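Local coordinates for protein tubulin-specific chaperone, putative (Trypanosoma brucei, PDB 4B6M) that probably binds alpha-tubulin and microtubule plus ends as a tubulin-folding cofactor B, of which this chain is the CAP-Gly domain, at residues D43-K48 with P63-F68; S22-G27 with G39-E44. All coordinates share one frame; numbering follows the deposited sequence.

From the N terminus, contact 2 comes first: 22-27 and 39-44 are the paired arms of a beta hairpin, which closes the loop between strands 19-26 and 36-42. Contact 1 starts where contact 2 ends, sharing D43 and E44, and closes a second, longer excursion by bringing 43-48 against 63-68. The two loops therefore follow one another, overlapping only at this shared corner. Strand 36-42 joins them, pairing with 19-26 in contact 2 and, on its other edge, with 66-69. There F42 N lies 2.7 Å from Y65 O and V40 N 2.8 Å from G67 O, probable hydrogen bonds, while the F42 ring packs against G47 CA.

Contact 1. Residues D43-K48 with P63-F68; sequences DEPVGK and PNYGGF. With FMT (formic acid), chain C.
D43 meets Y65 through its backbone: its carbonyl O lies at the ring edge, near the plane, 3.6 Å from Y65 CE2, while its carboxylate forms a salt bridge with R11. E44 follows with its carbonyl carbon 3.4 Å from Y65 CE2. P45 lies over one face of the phenol ring. Y65 CB points away from 43-48, but with CG anti to the carbonyl carbon (chi1 -68°) the ring still reaches P45. P45 CB is 4.0 Å from the ring centroid and 28° off the normal, the geometry of a CH-pi contact. The two side chains lie alongside, pointing the same way, with P45 CD 3.5 Å from Y65 OH. P45 is the centre of an inverse gamma turn, closed by V46 N donating to E44 O (2.7 Å). Beyond this turn G47 N donates to N64 O at 2.9 Å, from above the carbonyl plane. G47 CA lies 3.4 Å from G66 O, a CA-H...O contact. K48 N donates to O2 of a formic acid molecule at 3.0 Å, nearly straight (173°), while a water bridges K48 O and N64 OD1. R19 NH1 is also hydrogen-bonded to the formic acid, probably from the crystallisation liquor. G47 and K48 begin the local version of the GKNDG signature by which CAP-Gly domains recognise C-terminal tails; the bound acid is consistent with a carboxylate site. Segment 43-48 leaves strand 36-42 toward 52-53; segment 63-68 enters strand 66-69 through a classic bulge, Y65 and G66 both facing G49, at the edge of the five-stranded antiparallel sheet beside 36-42.

Contact 2. Residues S22-G27 with G39-E44; sequences SVRFVG and GVEFDE
G39 is held against R24 and F25 by both of its backbone polar groups. Its O accepts from R24 N at 2.7 Å and, weakly, from F25 N, while G39 N donates back to F25 O at 2.7 Å. Two residues of one strand facing one of the other make a classic beta bulge, and the register shifts by one between the V23-V40 and F25-G39 pairs. F25 lays its CB 3.9 Å from G39 CA; with CG anti to the backbone N (chi1 171°), the ring leads away from 39-44 and G39 N lies in plane at its edge. This pairing is the hairpin of strands 19-26 and 36-42 in the SH3-like fold of the CAP-Gly domain, residues 22-26 and 39-42 running antiparallel, 152° between their N-to-C directions. E41 forms a hydrogen-bonded pair with S22: S22 N reaches E41 O at 2.9 Å, and E41 N reaches S22 O at 2.8 Å. The E41 side chain is extended, and a salt bridge joins its carboxylate to R24. R24 approaches side-on and grips the single atom E41 OE1 with two nitrogens, NE at 2.9 Å and NH2 at 3.1 Å. Both come from the same face of the carboxylate, whose plane is turned 62° from the guanidinium. S22 CB, on the same strand, sits 3.6 Å above the R24 guanidinium plane, over its centre, while S22 OG is hydrogen-bonded to R11. V23 and V40, a non-hydrogen-bonded pair, turn to the face of the sheet away from S22 and E41, where both touch C12 of strand 11-14.

Contact 1. Residues D43-K48 with P63-F68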
loop_
_atom_site.group_PDB
_atom_site.type_symbol
_atom_site.label_atom_id
_atom_site.label_comp_id
_atom_site.label_asym_id
_atom_site.label_seq_id
_atom_site.Cartn_x
_atom_site.Cartn_y
_atom_site.Cartn_z
ATOM N N ASP A 43 -4.457 -2.353 -7.343
ATOM C CA ASP A 43 -5.338 -2.297 -8.484
ATOM C C ASP A 43 -6.423 -3.359 -8.416
ATOM O O ASP A 43 -7.562 -3.113 -8.840
ATOM C CB ASP A 43 -4.542 -2.479 -9.765
ATOM C CG ASP A 43 -3.656 -1.296 -10.094
ATOM O OD1 ASP A 43 -3.549 -0.333 -9.308
ATOM O OD2 ASP A 43 -3.019 -1.343 -11.170
ATOM N N GLU A 44 -6.068 -4.519 -7.868
ATOM C CA GLU A 44 -6.909 -5.698 -7.758
ATOM C C GLU A 44 -7.186 -5.954 -6.271
ATOM O O GLU A 44 -6.459 -5.452 -5.412
ATOM C CB GLU A 44 -6.204 -6.888 -8.420
ATOM C CG GLU A 44 -5.882 -6.537 -9.872
ATOM C CD GLU A 44 -5.545 -7.702 -10.800
ATOM O OE1 GLU A 44 -5.783 -8.863 -10.448
ATOM O OE2 GLU A 44 -5.081 -7.414 -11.925
ATOM N N PRO A 45 -8.239 -6.709 -5.968
ATOM C CA PRO A 45 -8.598 -6.839 -4.554
ATOM C C PRO A 45 -7.748 -7.889 -3.808
ATOM O O PRO A 45 -8.249 -8.903 -3.299
ATOM C CB PRO A 45 -10.096 -7.171 -4.601
ATOM C CG PRO A 45 -10.283 -7.799 -5.955
ATOM C CD PRO A 45 -9.349 -7.068 -6.864
ATOM N N VAL A 46 -6.449 -7.574 -3.722
ATOM C CA VAL A 46 -5.422 -8.433 -3.136
ATOM C C VAL A 46 -4.844 -7.852 -1.836
ATOM O O VAL A 46 -3.853 -8.357 -1.293
ATOM C CB VAL A 46 -4.288 -8.753 -4.157
ATOM C CG1 VAL A 46 -4.817 -9.638 -5.300
ATOM C CG2 VAL A 46 -3.586 -7.475 -4.643
ATOM N N GLY A 47 -5.428 -6.763 -1.354
ATOM C CA GLY A 47 -4.950 -6.184 -0.108
ATOM C C GLY A 47 -5.520 -6.935 1.081
ATOM O O GLY A 47 -6.667 -7.343 1.055
ATOM N N LYS A 48 -4.736 -7.069 2.151
ATOM C CA LYS A 48 -5.227 -7.598 3.406
ATOM C C LYS A 48 -6.333 -6.751 4.064
ATOM O O LYS A 48 -7.057 -7.250 4.913
ATOM C CB LYS A 48 -4.059 -7.686 4.403
ATOM C CG LYS A 48 -3.042 -8.745 4.034
ATOM C CD LYS A 48 -3.667 -10.116 4.206
ATOM C CE LYS A 48 -2.708 -11.204 3.785
ATOM N NZ LYS A 48 -1.608 -11.376 4.789
ATOM N N PRO A 63 -12.663 -1.716 0.712
ATOM C CA PRO A 63 -12.313 -3.027 1.259
ATOM C C PRO A 63 -11.650 -3.958 0.249
ATOM O O PRO A 63 -12.050 -4.001 -0.921
ATOM C CB PRO A 63 -13.660 -3.597 1.749
ATOM C CG PRO A 63 -14.457 -2.368 2.061
ATOM C CD PRO A 63 -14.087 -1.397 0.967
ATOM N N ASN A 64 -10.607 -4.646 0.714
ATOM C CA ASN A 64 -9.829 -5.619 -0.069
ATOM C C ASN A 64 -8.799 -5.017 -0.998
ATOM O O ASN A 64 -8.113 -5.790 -1.685
ATOM C CB ASN A 64 -10.712 -6.618 -0.809
ATOM C CG ASN A 64 -11.652 -7.321 0.129
ATOM O OD1 ASN A 64 -11.215 -7.949 1.073
ATOM N ND2 ASN A 64 -12.953 -7.132 -0.069
ATOM N N TYR A 65 -8.673 -3.688 -0.980
ATOM C CA TYR A 65 -7.681 -2.986 -1.836
ATOM C C TYR A 65 -6.549 -2.357 -1.085
ATOM O O TYR A 65 -5.641 -1.784 -1.714
ATOM C CB TYR A 65 -8.332 -1.888 -2.703
ATOM C CG TYR A 65 -9.210 -2.528 -3.710
ATOM C CD1 TYR A 65 -10.531 -2.819 -3.392
ATOM C CD2 TYR A 65 -8.713 -2.896 -4.966
ATOM C CE1 TYR A 65 -11.343 -3.481 -4.301
ATOM C CE2 TYR A 65 -9.515 -3.551 -5.875
ATOM C CZ TYR A 65 -10.845 -3.810 -5.531
ATOM O OH TYR A 65 -11.639 -4.461 -6.433
ATOM N N GLY A 66 -6.603 -2.424 0.241
ATOM C CA GLY A 66 -5.647 -1.693 1.057
ATOM C C GLY A 66 -4.641 -2.589 1.731
ATOM O O GLY A 66 -4.969 -3.667 2.251
ATOM N N GLY A 67 -3.390 -2.160 1.721
ATOM C CA GLY A 67 -2.393 -2.840 2.545
ATOM C C GLY A 67 -1.506 -1.863 3.259
ATOM O O GLY A 67 -1.328 -0.738 2.798
ATOM N N PHE A 68 -0.968 -2.276 4.406
ATOM C CA PHE A 68 0.120 -1.551 5.046
ATOM C C PHE A 68 1.290 -2.480 5.004
ATOM O O PHE A 68 1.212 -3.603 5.526
ATOM C CB PHE A 68 -0.180 -1.217 6.509
ATOM C CG PHE A 68 -1.259 -0.205 6.683
ATOM C CD1 PHE A 68 -0.982 1.165 6.668
ATOM C CD2 PHE A 68 -2.574 -0.626 6.849
ATOM C CE1 PHE A 68 -1.995 2.077 6.800
ATOM C CE2 PHE A 68 -3.611 0.294 6.988
ATOM C CZ PHE A 68 -3.313 1.655 6.980
HETATM C C FMT C . -1.024 -6.199 2.536
HETATM O O1 FMT C . 0.142 -6.620 2.441
HETATM O O2 FMT C . -1.886 -6.304 1.700
HETATM O O HOH W 1 -9.546 -7.802 3.757
#

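Contact 2. Residues S22-G27 with G39-E44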
loop_
_atom_site.group_PDB
_atom_site.type_symbol
_atom_site.label_atom_id
_atom_site.label_comp_id
_atom_site.label_asym_id
_atom_site.label_seq_id
_atom_site.Cartn_x
_atom_site.Cartn_y
_atom_site.Cartn_z
ATOM N N SER A 22 -0.712 1.645 -5.949
ATOM C CA SER A 22 -0.295 3.034 -5.788
ATOM C C SER A 22 -0.062 3.299 -4.322
ATOM O O SER A 22 -0.898 2.920 -3.490
ATOM C CB SER A 22 -1.405 3.970 -6.273
ATOM O OG SER A 22 -1.605 3.797 -7.675
ATOM N N VAL A 23 1.047 3.968 -4.011
ATOM C CA VAL A 23 1.335 4.376 -2.633
ATOM C C VAL A 23 0.400 5.512 -2.196
ATOM O O VAL A 23 0.377 6.592 -2.797
ATOM C CB VAL A 23 2.797 4.833 -2.480
ATOM C CG1 VAL A 23 3.087 5.343 -1.072
ATOM C CG2 VAL A 23 3.735 3.667 -2.839
ATOM N N ARG A 24 -0.354 5.257 -1.128
ATOM C CA ARG A 24 -1.295 6.240 -0.589
ATOM C C ARG A 24 -0.850 6.885 0.728
ATOM O O ARG A 24 -1.395 7.903 1.133
ATOM C CB ARG A 24 -2.634 5.566 -0.359
ATOM C CG ARG A 24 -3.306 5.040 -1.603
ATOM C CD ARG A 24 -3.363 6.083 -2.696
ATOM N NE ARG A 24 -4.225 5.616 -3.772
ATOM C CZ ARG A 24 -4.170 6.057 -5.029
ATOM N NH1 ARG A 24 -3.287 6.986 -5.387
ATOM N NH2 ARG A 24 -5.002 5.564 -5.930
ATOM N N PHE A 25 0.155 6.313 1.380
ATOM C CA PHE A 25 0.574 6.742 2.707
ATOM C C PHE A 25 1.994 6.249 2.939
ATOM O O PHE A 25 2.318 5.146 2.551
ATOM C CB PHE A 25 -0.346 6.130 3.774
ATOM C CG PHE A 25 0.130 6.338 5.182
ATOM C CD1 PHE A 25 -0.087 7.549 5.829
ATOM C CD2 PHE A 25 0.811 5.325 5.865
ATOM C CE1 PHE A 25 0.362 7.754 7.130
ATOM C CE2 PHE A 25 1.268 5.521 7.158
ATOM C CZ PHE A 25 1.040 6.743 7.797
ATOM N N VAL A 26 2.813 7.085 3.570
ATOM C CA VAL A 26 4.122 6.688 4.094
ATOM C C VAL A 26 4.326 7.340 5.459
ATOM O O VAL A 26 4.241 8.568 5.594
ATOM C CB VAL A 26 5.283 7.119 3.154
ATOM C CG1 VAL A 26 6.618 6.625 3.698
ATOM C CG2 VAL A 26 5.049 6.648 1.729
ATOM N N GLY A 27 4.585 6.540 6.475
ATOM C CA GLY A 27 4.758 7.086 7.816
ATOM C C GLY A 27 4.674 6.064 8.911
ATOM O O GLY A 27 4.560 4.864 8.656
ATOM N N GLY A 39 1.297 2.668 3.081
ATOM C CA GLY A 39 -0.092 2.327 2.769
ATOM C C GLY A 39 -0.234 2.220 1.273
ATOM O O GLY A 39 0.085 3.194 0.592
ATOM N N VAL A 40 -0.710 1.085 0.771
ATOM C CA VAL A 40 -0.835 0.878 -0.680
ATOM C C VAL A 40 -2.282 0.609 -1.047
ATOM O O VAL A 40 -2.975 -0.146 -0.355
ATOM C CB VAL A 40 0.050 -0.297 -1.163
ATOM C CG1 VAL A 40 -0.217 -0.605 -2.630
ATOM C CG2 VAL A 40 1.524 0.003 -0.954
ATOM N N GLU A 41 -2.746 1.228 -2.136
ATOM C CA GLU A 41 -4.008 0.830 -2.733
ATOM C C GLU A 41 -3.705 -0.011 -3.964
ATOM O O GLU A 41 -3.110 0.467 -4.952
ATOM C CB GLU A 41 -4.841 2.045 -3.123
ATOM C CG GLU A 41 -6.137 1.649 -3.787
ATOM C CD GLU A 41 -6.994 2.844 -4.157
ATOM O OE1 GLU A 41 -6.598 3.994 -3.853
ATOM O OE2 GLU A 41 -8.045 2.615 -4.764
ATOM N N PHE A 42 -4.112 -1.268 -3.911
ATOM C CA PHE A 42 -3.879 -2.182 -5.014
ATOM C C PHE A 42 -4.880 -1.983 -6.133
ATOM O O PHE A 42 -6.003 -1.501 -5.910
ATOM C CB PHE A 42 -3.886 -3.623 -4.508
ATOM C CG PHE A 42 -2.794 -3.896 -3.522
ATOM C CD1 PHE A 42 -1.490 -4.045 -3.972
ATOM C CD2 PHE A 42 -3.047 -3.962 -2.152
ATOM C CE1 PHE A 42 -0.453 -4.263 -3.085
ATOM C CE2 PHE A 42 -2.011 -4.206 -1.254
ATOM C CZ PHE A 42 -0.706 -4.344 -1.723
ATOM N N ASP A 43 -4.457 -2.353 -7.343
ATOM C CA ASP A 43 -5.338 -2.297 -8.484
ATOM C C ASP A 43 -6.423 -3.359 -8.416
ATOM O O ASP A 43 -7.562 -3.113 -8.840
ATOM C CB ASP A 43 -4.542 -2.479 -9.765
ATOM C CG ASP A 43 -3.656 -1.296 -10.094
ATOM O OD1 ASP A 43 -3.549 -0.333 -9.308
ATOM O OD2 ASP A 43 -3.019 -1.343 -11.170
ATOM N N GLU A 44 -6.068 -4.519 -7.868
ATOM C CA GLU A 44 -6.909 -5.698 -7.758
ATOM C C GLU A 44 -7.186 -5.954 -6.271
ATOM O O GLU A 44 -6.459 -5.452 -5.412
ATOM C CB GLU A 44 -6.204 -6.888 -8.420
ATOM C CG GLU A 44 -5.882 -6.537 -9.872
ATOM C CD GLU A 44 -5.545 -7.702 -10.800
ATOM O OE1 GLU A 44 -5.783 -8.863 -10.448
ATOM O OE2 GLU A 44 -5.081 -7.414 -11.925
#